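Oligogalacturonate lyase (Yersinia enterocolitica subsp. enterocolitica, PDB 3PE7) catalyses the cytoplasmic beta-elimination of oligogalacturonates, as a manganese-binding lyase built on a seven-bladed beta-propeller. Local coordinates at residues K41-D46 against S357-D362; K157-Y162 against E208-L213. All coordinates share one frame; numbering follows the deposited sequence.

Interaction 1: K41-D46 against S357-D362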
loop_
_atom_site.group_PDB
_atom_site.type_symbol
_atom_site.label_atom_id
_atom_site.label_comp_id
_atom_site.label_asym_id
_atom_site.label_seq_id
_atom_site.Cartn_x
_atom_site.Cartn_y
_atom_site.Cartn_z
ATOM N N LYS A 41 -2.203 -0.768 7.581
ATOM C CA LYS A 41 -3.277 -1.424 8.343
ATOM C C LYS A 41 -4.648 -0.795 8.104
ATOM O O LYS A 41 -4.820 0.419 8.306
ATOM C CB LYS A 41 -2.958 -1.432 9.853
ATOM C CG LYS A 41 -4.070 -2.050 10.691
ATOM C CD LYS A 41 -3.689 -2.043 12.174
ATOM C CE LYS A 41 -4.899 -2.405 13.028
ATOM N NZ LYS A 41 -4.553 -2.389 14.498
ATOM N N CYS A 42 -5.613 -1.618 7.653
ATOM C CA CYS A 42 -7.001 -1.171 7.477
ATOM C C CYS A 42 -8.065 -1.971 8.232
ATOM O O CYS A 42 -9.151 -1.479 8.424
ATOM C CB CYS A 42 -7.407 -1.103 5.986
ATOM S SG CYS A 42 -7.231 -2.674 5.077
ATOM N N PHE A 43 -7.750 -3.210 8.620
ATOM C CA PHE A 43 -8.644 -3.990 9.457
ATOM C C PHE A 43 -8.267 -3.816 10.917
ATOM O O PHE A 43 -7.096 -3.786 11.234
ATOM C CB PHE A 43 -8.553 -5.481 9.130
ATOM C CG PHE A 43 -9.198 -5.856 7.847
ATOM C CD1 PHE A 43 -10.571 -6.086 7.782
ATOM C CD2 PHE A 43 -8.415 -6.017 6.701
ATOM C CE1 PHE A 43 -11.170 -6.477 6.562
ATOM C CE2 PHE A 43 -9.002 -6.368 5.486
ATOM C CZ PHE A 43 -10.373 -6.611 5.422
ATOM N N THR A 44 -9.258 -3.731 11.801
ATOM C CA THR A 44 -8.970 -3.802 13.242
ATOM C C THR A 44 -8.450 -5.217 13.560
ATOM O O THR A 44 -8.644 -6.138 12.781
ATOM C CB THR A 44 -10.185 -3.434 14.119
ATOM O OG1 THR A 44 -11.336 -4.206 13.755
ATOM C CG2 THR A 44 -10.507 -1.959 13.958
ATOM N N ARG A 45 -7.791 -5.372 14.697
ATOM C CA ARG A 45 -7.128 -6.648 15.012
ATOM C C ARG A 45 -8.069 -7.851 15.007
ATOM O O ARG A 45 -7.671 -8.942 14.587
ATOM C CB ARG A 45 -6.400 -6.545 16.348
ATOM C CG ARG A 45 -5.185 -5.631 16.290
ATOM C CD ARG A 45 -4.623 -5.375 17.707
ATOM N NE ARG A 45 -5.574 -4.684 18.559
ATOM C CZ ARG A 45 -5.327 -4.373 19.830
ATOM N NH1 ARG A 45 -4.156 -4.690 20.374
ATOM N NH2 ARG A 45 -6.251 -3.758 20.552
ATOM N N ASP A 46 -9.308 -7.656 15.447
ATOM C CA ASP A 46 -10.274 -8.751 15.486
ATOM C C ASP A 46 -11.023 -8.957 14.159
ATOM O O ASP A 46 -11.927 -9.783 14.070
ATOM C CB ASP A 46 -11.244 -8.607 16.671
ATOM C CG ASP A 46 -12.336 -7.581 16.439
ATOM O OD1 ASP A 46 -12.265 -6.779 15.467
ATOM O OD2 ASP A 46 -13.290 -7.576 17.258
ATOM N N SER A 357 -4.920 -7.634 -0.212
ATOM C CA SER A 357 -4.275 -8.074 1.029
ATOM C C SER A 357 -5.184 -9.115 1.693
ATOM O O SER A 357 -6.324 -9.304 1.259
ATOM C CB SER A 357 -3.980 -6.910 1.969
ATOM O OG SER A 357 -5.186 -6.391 2.520
ATOM N N PHE A 358 -4.685 -9.791 2.733
ATOM C CA PHE A 358 -5.454 -10.796 3.440
ATOM C C PHE A 358 -6.215 -10.190 4.616
ATOM O O PHE A 358 -5.721 -9.266 5.259
ATOM C CB PHE A 358 -4.525 -11.926 3.936
ATOM C CG PHE A 358 -3.894 -12.730 2.829
ATOM C CD1 PHE A 358 -2.637 -12.400 2.339
ATOM C CD2 PHE A 358 -4.559 -13.822 2.272
ATOM C CE1 PHE A 358 -2.012 -13.161 1.309
ATOM C CE2 PHE A 358 -3.966 -14.577 1.238
ATOM C CZ PHE A 358 -2.684 -14.242 0.755
ATOM N N THR A 359 -7.421 -10.697 4.879
ATOM C CA THR A 359 -8.113 -10.401 6.121
ATOM C C THR A 359 -7.261 -10.960 7.280
ATOM O O THR A 359 -6.436 -11.846 7.068
ATOM C CB THR A 359 -9.506 -11.040 6.163
ATOM O OG1 THR A 359 -9.414 -12.423 5.794
ATOM C CG2 THR A 359 -10.469 -10.308 5.204
ATOM N N PRO A 360 -7.465 -10.445 8.504
ATOM C CA PRO A 360 -6.634 -10.918 9.621
ATOM C C PRO A 360 -6.681 -12.448 9.842
ATOM O O PRO A 360 -5.709 -13.033 10.361
ATOM C CB PRO A 360 -7.217 -10.148 10.827
ATOM C CG PRO A 360 -7.672 -8.845 10.225
ATOM C CD PRO A 360 -8.256 -9.256 8.880
ATOM N N ASP A 361 -7.781 -13.087 9.445
ATOM C CA ASP A 361 -7.935 -14.548 9.613
ATOM C C ASP A 361 -7.371 -15.392 8.465
ATOM O O ASP A 361 -7.404 -16.624 8.521
ATOM C CB ASP A 361 -9.396 -14.922 9.937
ATOM C CG ASP A 361 -10.357 -14.668 8.792
ATOM O OD1 ASP A 361 -9.915 -14.282 7.696
ATOM O OD2 ASP A 361 -11.579 -14.861 9.003
ATOM N N ASP A 362 -6.851 -14.713 7.436
ATOM C CA ASP A 362 -6.275 -15.331 6.234
ATOM C C ASP A 362 -7.289 -16.125 5.397
ATOM O O ASP A 362 -6.891 -16.919 4.541
ATOM C CB ASP A 362 -5.051 -16.208 6.571
ATOM C CG ASP A 362 -3.817 -15.380 6.874
ATOM O OD1 ASP A 362 -2.806 -15.962 7.314
ATOM O OD2 ASP A 362 -3.871 -14.146 6.654
#
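F43 and P360 meet at the seam between two neighbouring blades of the beta-propeller, one carrying strand 49-54 and the other strands 357-358 and 364-369. The two side chains cross at about a right angle. P360 CD lies over a face of the F43 ring, 4.1 Å from its centroid and 26° off the ring normal, which qualifies as a CH-pi contact. The approach is displaced toward the root of the ring, since P360 CD is 3.7 Å from F43 CG, while P360 CG moves off the ring to within 3.6 Å of F43 CB. F43 CB points toward segment 357-362, and CG, anti to the carbonyl carbon (chi1 -73°), comes to lie beside P360 CD. At the far end of the ring T359 takes over: its CA lies above the plane, 4.1 Å up and offset toward the rim. L50 and L366 also touch F43, so each blade contributes apolar cover to the phenyl group. P360 CG also lies 3.8 Å from T44 O. T359 OG1 bonds to D361 OD1 (2.7 Å) within its type I turn and to Q364 N beyond it, while CG2, the other branch, meets the phenyl tip, 3.7 Å from F43 CZ.

Interaction 2: K157-Y162 against E208-L213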
loop_
_atom_site.group_PDB
_atom_site.type_symbol
_atom_site.label_atom_id
_atom_site.label_comp_id
_atom_site.label_asym_id
_atom_site.label_seq_id
_atom_site.Cartn_x
_atom_site.Cartn_y
_atom_site.Cartn_z
ATOM N N LYS A 157 5.333 12.822 -16.880
ATOM C CA LYS A 157 5.915 13.655 -15.831
ATOM C C LYS A 157 6.713 12.775 -14.864
ATOM O O LYS A 157 7.822 13.131 -14.476
ATOM C CB LYS A 157 4.825 14.416 -15.063
ATOM C CG LYS A 157 4.170 15.564 -15.849
ATOM C CD LYS A 157 2.876 15.990 -15.171
ATOM C CE LYS A 157 2.242 17.206 -15.848
ATOM N NZ LYS A 157 1.786 16.932 -17.242
ATOM N N PHE A 158 6.137 11.632 -14.502
ATOM C CA PHE A 158 6.765 10.675 -13.577
ATOM C C PHE A 158 8.082 10.162 -14.149
ATOM O O PHE A 158 9.084 10.074 -13.430
ATOM C CB PHE A 158 5.796 9.517 -13.281
ATOM C CG PHE A 158 6.150 8.696 -12.048
ATOM C CD1 PHE A 158 5.590 8.994 -10.799
ATOM C CD2 PHE A 158 7.009 7.609 -12.153
ATOM C CE1 PHE A 158 5.909 8.236 -9.666
ATOM C CE2 PHE A 158 7.342 6.841 -11.029
ATOM C CZ PHE A 158 6.787 7.145 -9.789
ATOM N N HIS A 159 8.095 9.865 -15.454
ATOM C CA HIS A 159 9.311 9.420 -16.139
ATOM C C HIS A 159 10.408 10.483 -16.151
ATOM O O HIS A 159 11.545 10.221 -15.729
ATOM C CB HIS A 159 8.984 8.957 -17.570
ATOM C CG HIS A 159 10.166 8.413 -18.314
ATOM N ND1 HIS A 159 10.969 9.200 -19.109
ATOM C CD2 HIS A 159 10.687 7.166 -18.368
ATOM C CE1 HIS A 159 11.927 8.457 -19.638
ATOM N NE2 HIS A 159 11.784 7.221 -19.195
ATOM N N GLU A 160 10.060 11.688 -16.603
ATOM C CA GLU A 160 11.014 12.794 -16.744
ATOM C C GLU A 160 11.552 13.310 -15.416
ATOM O O GLU A 160 12.675 13.828 -15.347
ATOM C CB GLU A 160 10.383 13.961 -17.523
ATOM C CG GLU A 160 10.056 13.629 -19.000
ATOM C CD GLU A 160 11.265 13.169 -19.794
ATOM O OE1 GLU A 160 12.304 13.866 -19.771
ATOM O OE2 GLU A 160 11.168 12.112 -20.455
ATOM N N PHE A 161 10.746 13.175 -14.362
ATOM C CA PHE A 161 11.119 13.691 -13.047
ATOM C C PHE A 161 12.424 13.065 -12.543
ATOM O O PHE A 161 13.241 13.736 -11.905
ATOM C CB PHE A 161 9.992 13.425 -12.052
ATOM C CG PHE A 161 10.185 14.102 -10.737
ATOM C CD1 PHE A 161 10.254 15.497 -10.653
ATOM C CD2 PHE A 161 10.300 13.355 -9.570
ATOM C CE1 PHE A 161 10.435 16.125 -9.417
ATOM C CE2 PHE A 161 10.470 13.987 -8.334
ATOM C CZ PHE A 161 10.541 15.369 -8.262
ATOM N N TYR A 162 12.590 11.783 -12.833
ATOM C CA TYR A 162 13.776 11.026 -12.416
ATOM C C TYR A 162 15.092 11.705 -12.843
ATOM O O TYR A 162 16.045 11.770 -12.068
ATOM C CB TYR A 162 13.699 9.606 -12.981
ATOM C CG TYR A 162 15.005 8.828 -12.942
ATOM C CD1 TYR A 162 15.754 8.619 -14.109
ATOM C CD2 TYR A 162 15.483 8.297 -11.748
ATOM C CE1 TYR A 162 16.954 7.906 -14.078
ATOM C CE2 TYR A 162 16.686 7.588 -11.702
ATOM C CZ TYR A 162 17.414 7.393 -12.870
ATOM O OH TYR A 162 18.593 6.679 -12.832
ATOM N N GLU A 208 13.595 5.770 -6.703
ATOM C CA GLU A 208 12.438 5.821 -7.606
ATOM C C GLU A 208 12.890 6.212 -9.013
ATOM O O GLU A 208 13.913 6.884 -9.189
ATOM C CB GLU A 208 11.367 6.779 -7.055
ATOM C CG GLU A 208 10.000 6.703 -7.777
ATOM C CD GLU A 208 9.513 5.274 -7.938
ATOM O OE1 GLU A 208 8.949 4.748 -6.981
ATOM O OE2 GLU A 208 9.708 4.673 -9.012
ATOM N N GLY A 209 12.129 5.773 -10.011
ATOM C CA GLY A 209 12.457 6.059 -11.397
ATOM C C GLY A 209 12.282 4.825 -12.261
ATOM O O GLY A 209 11.927 3.754 -11.754
ATOM N N PRO A 210 12.514 4.969 -13.575
ATOM C CA PRO A 210 12.350 3.884 -14.534
ATOM C C PRO A 210 13.079 2.626 -14.080
ATOM O O PRO A 210 14.268 2.685 -13.735
ATOM C CB PRO A 210 12.995 4.447 -15.806
ATOM C CG PRO A 210 12.829 5.932 -15.676
ATOM C CD PRO A 210 13.034 6.193 -14.209
ATOM N N HIS A 211 12.366 1.501 -14.105
ATOM C CA HIS A 211 12.852 0.224 -13.575
ATOM C C HIS A 211 14.178 -0.218 -14.173
ATOM O O HIS A 211 15.009 -0.835 -13.485
ATOM C CB HIS A 211 11.797 -0.881 -13.784
ATOM C CG HIS A 211 11.500 -1.169 -15.224
ATOM N ND1 HIS A 211 12.105 -2.194 -15.918
ATOM C CD2 HIS A 211 10.665 -0.560 -16.102
ATOM C CE1 HIS A 211 11.658 -2.205 -17.163
ATOM N NE2 HIS A 211 10.780 -1.225 -17.300
ATOM N N ASP A 212 14.369 0.085 -15.454
ATOM C CA ASP A 212 15.536 -0.375 -16.188
ATOM C C ASP A 212 16.681 0.641 -16.186
ATOM O O ASP A 212 17.750 0.384 -16.747
ATOM C CB ASP A 212 15.149 -0.787 -17.624
ATOM C CG ASP A 212 14.453 0.331 -18.407
ATOM O OD1 ASP A 212 13.742 1.166 -17.805
ATOM O OD2 ASP A 212 14.605 0.356 -19.655
ATOM N N LEU A 213 16.467 1.782 -15.538
ATOM C CA LEU A 213 17.481 2.832 -15.506
ATOM C C LEU A 213 18.128 3.035 -14.144
ATOM O O LEU A 213 19.303 3.394 -14.071
ATOM C CB LEU A 213 16.916 4.161 -16.017
ATOM C CG LEU A 213 16.474 4.182 -17.488
ATOM C CD1 LEU A 213 15.991 5.578 -17.845
ATOM C CD2 LEU A 213 17.583 3.729 -18.444
#
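Y162 lies against the loop E208-L213, its root on P210 and its rim and tip on E208, G209 and L213. Its CB points toward the loop and begins the contact, 3.7 Å from P210 CD. CG stands anti to the backbone N (chi1 165°), which sets it 3.5 Å from P210 CD. The same proline carbon sits over a ring face, 29° off the normal through the centroid, a CH-pi contact displaced toward the ring root. On one flank Y162 CD2 comes within 3.3 Å of E208 O and also meets G209 CA, where a CB on G209 would clash with Y162 CD2. On the other flank Y162 CE1 reaches L213 CB at 4.2 Å, and the hydroxyl finishes 3.6 Å from L213 O. One turn back, H159 CD2 touches P210 CG, 3.7 Å away. F158 directs its ring edge at E208: F158 CZ lies 3.8 Å from E208 CD, with ring and carboxylate planes 57° apart. Both oxygens of that carboxylate are held, OE2 by a hydrogen bond from G209 N and OE1 by a salt bridge to R217. The short helix 155-161, together with Y162, is inserted between strands 138-145 and 168-174 of one propeller blade and packs on the loop joining strands 202-207 and 218-222 of the next, while Y127 of strand 124-132 touches both F158 and E208.

The two contacts lie on opposite sides of the chain's centre, 33 Å apart between centres and about 19 Å between nearest atoms, and share no sheet. In chain order 41-46 comes first, then 157-162 and 208-213, and 357-362 last. Interaction 1 thus spans most of the sequence and brings an early loop against the sheet in which N-terminal strands 12-15 and 22-25 pair with C-terminal ones, the region where the propeller ring closes. Interaction 2 links two sheets consecutive in sequence, at the surface, through a helical insertion of one and a strand-connecting loop of the next. Side chain to side chain, F158 is about 8 Å from manganese ligand Q350, F43 about 11 Å from H355, another.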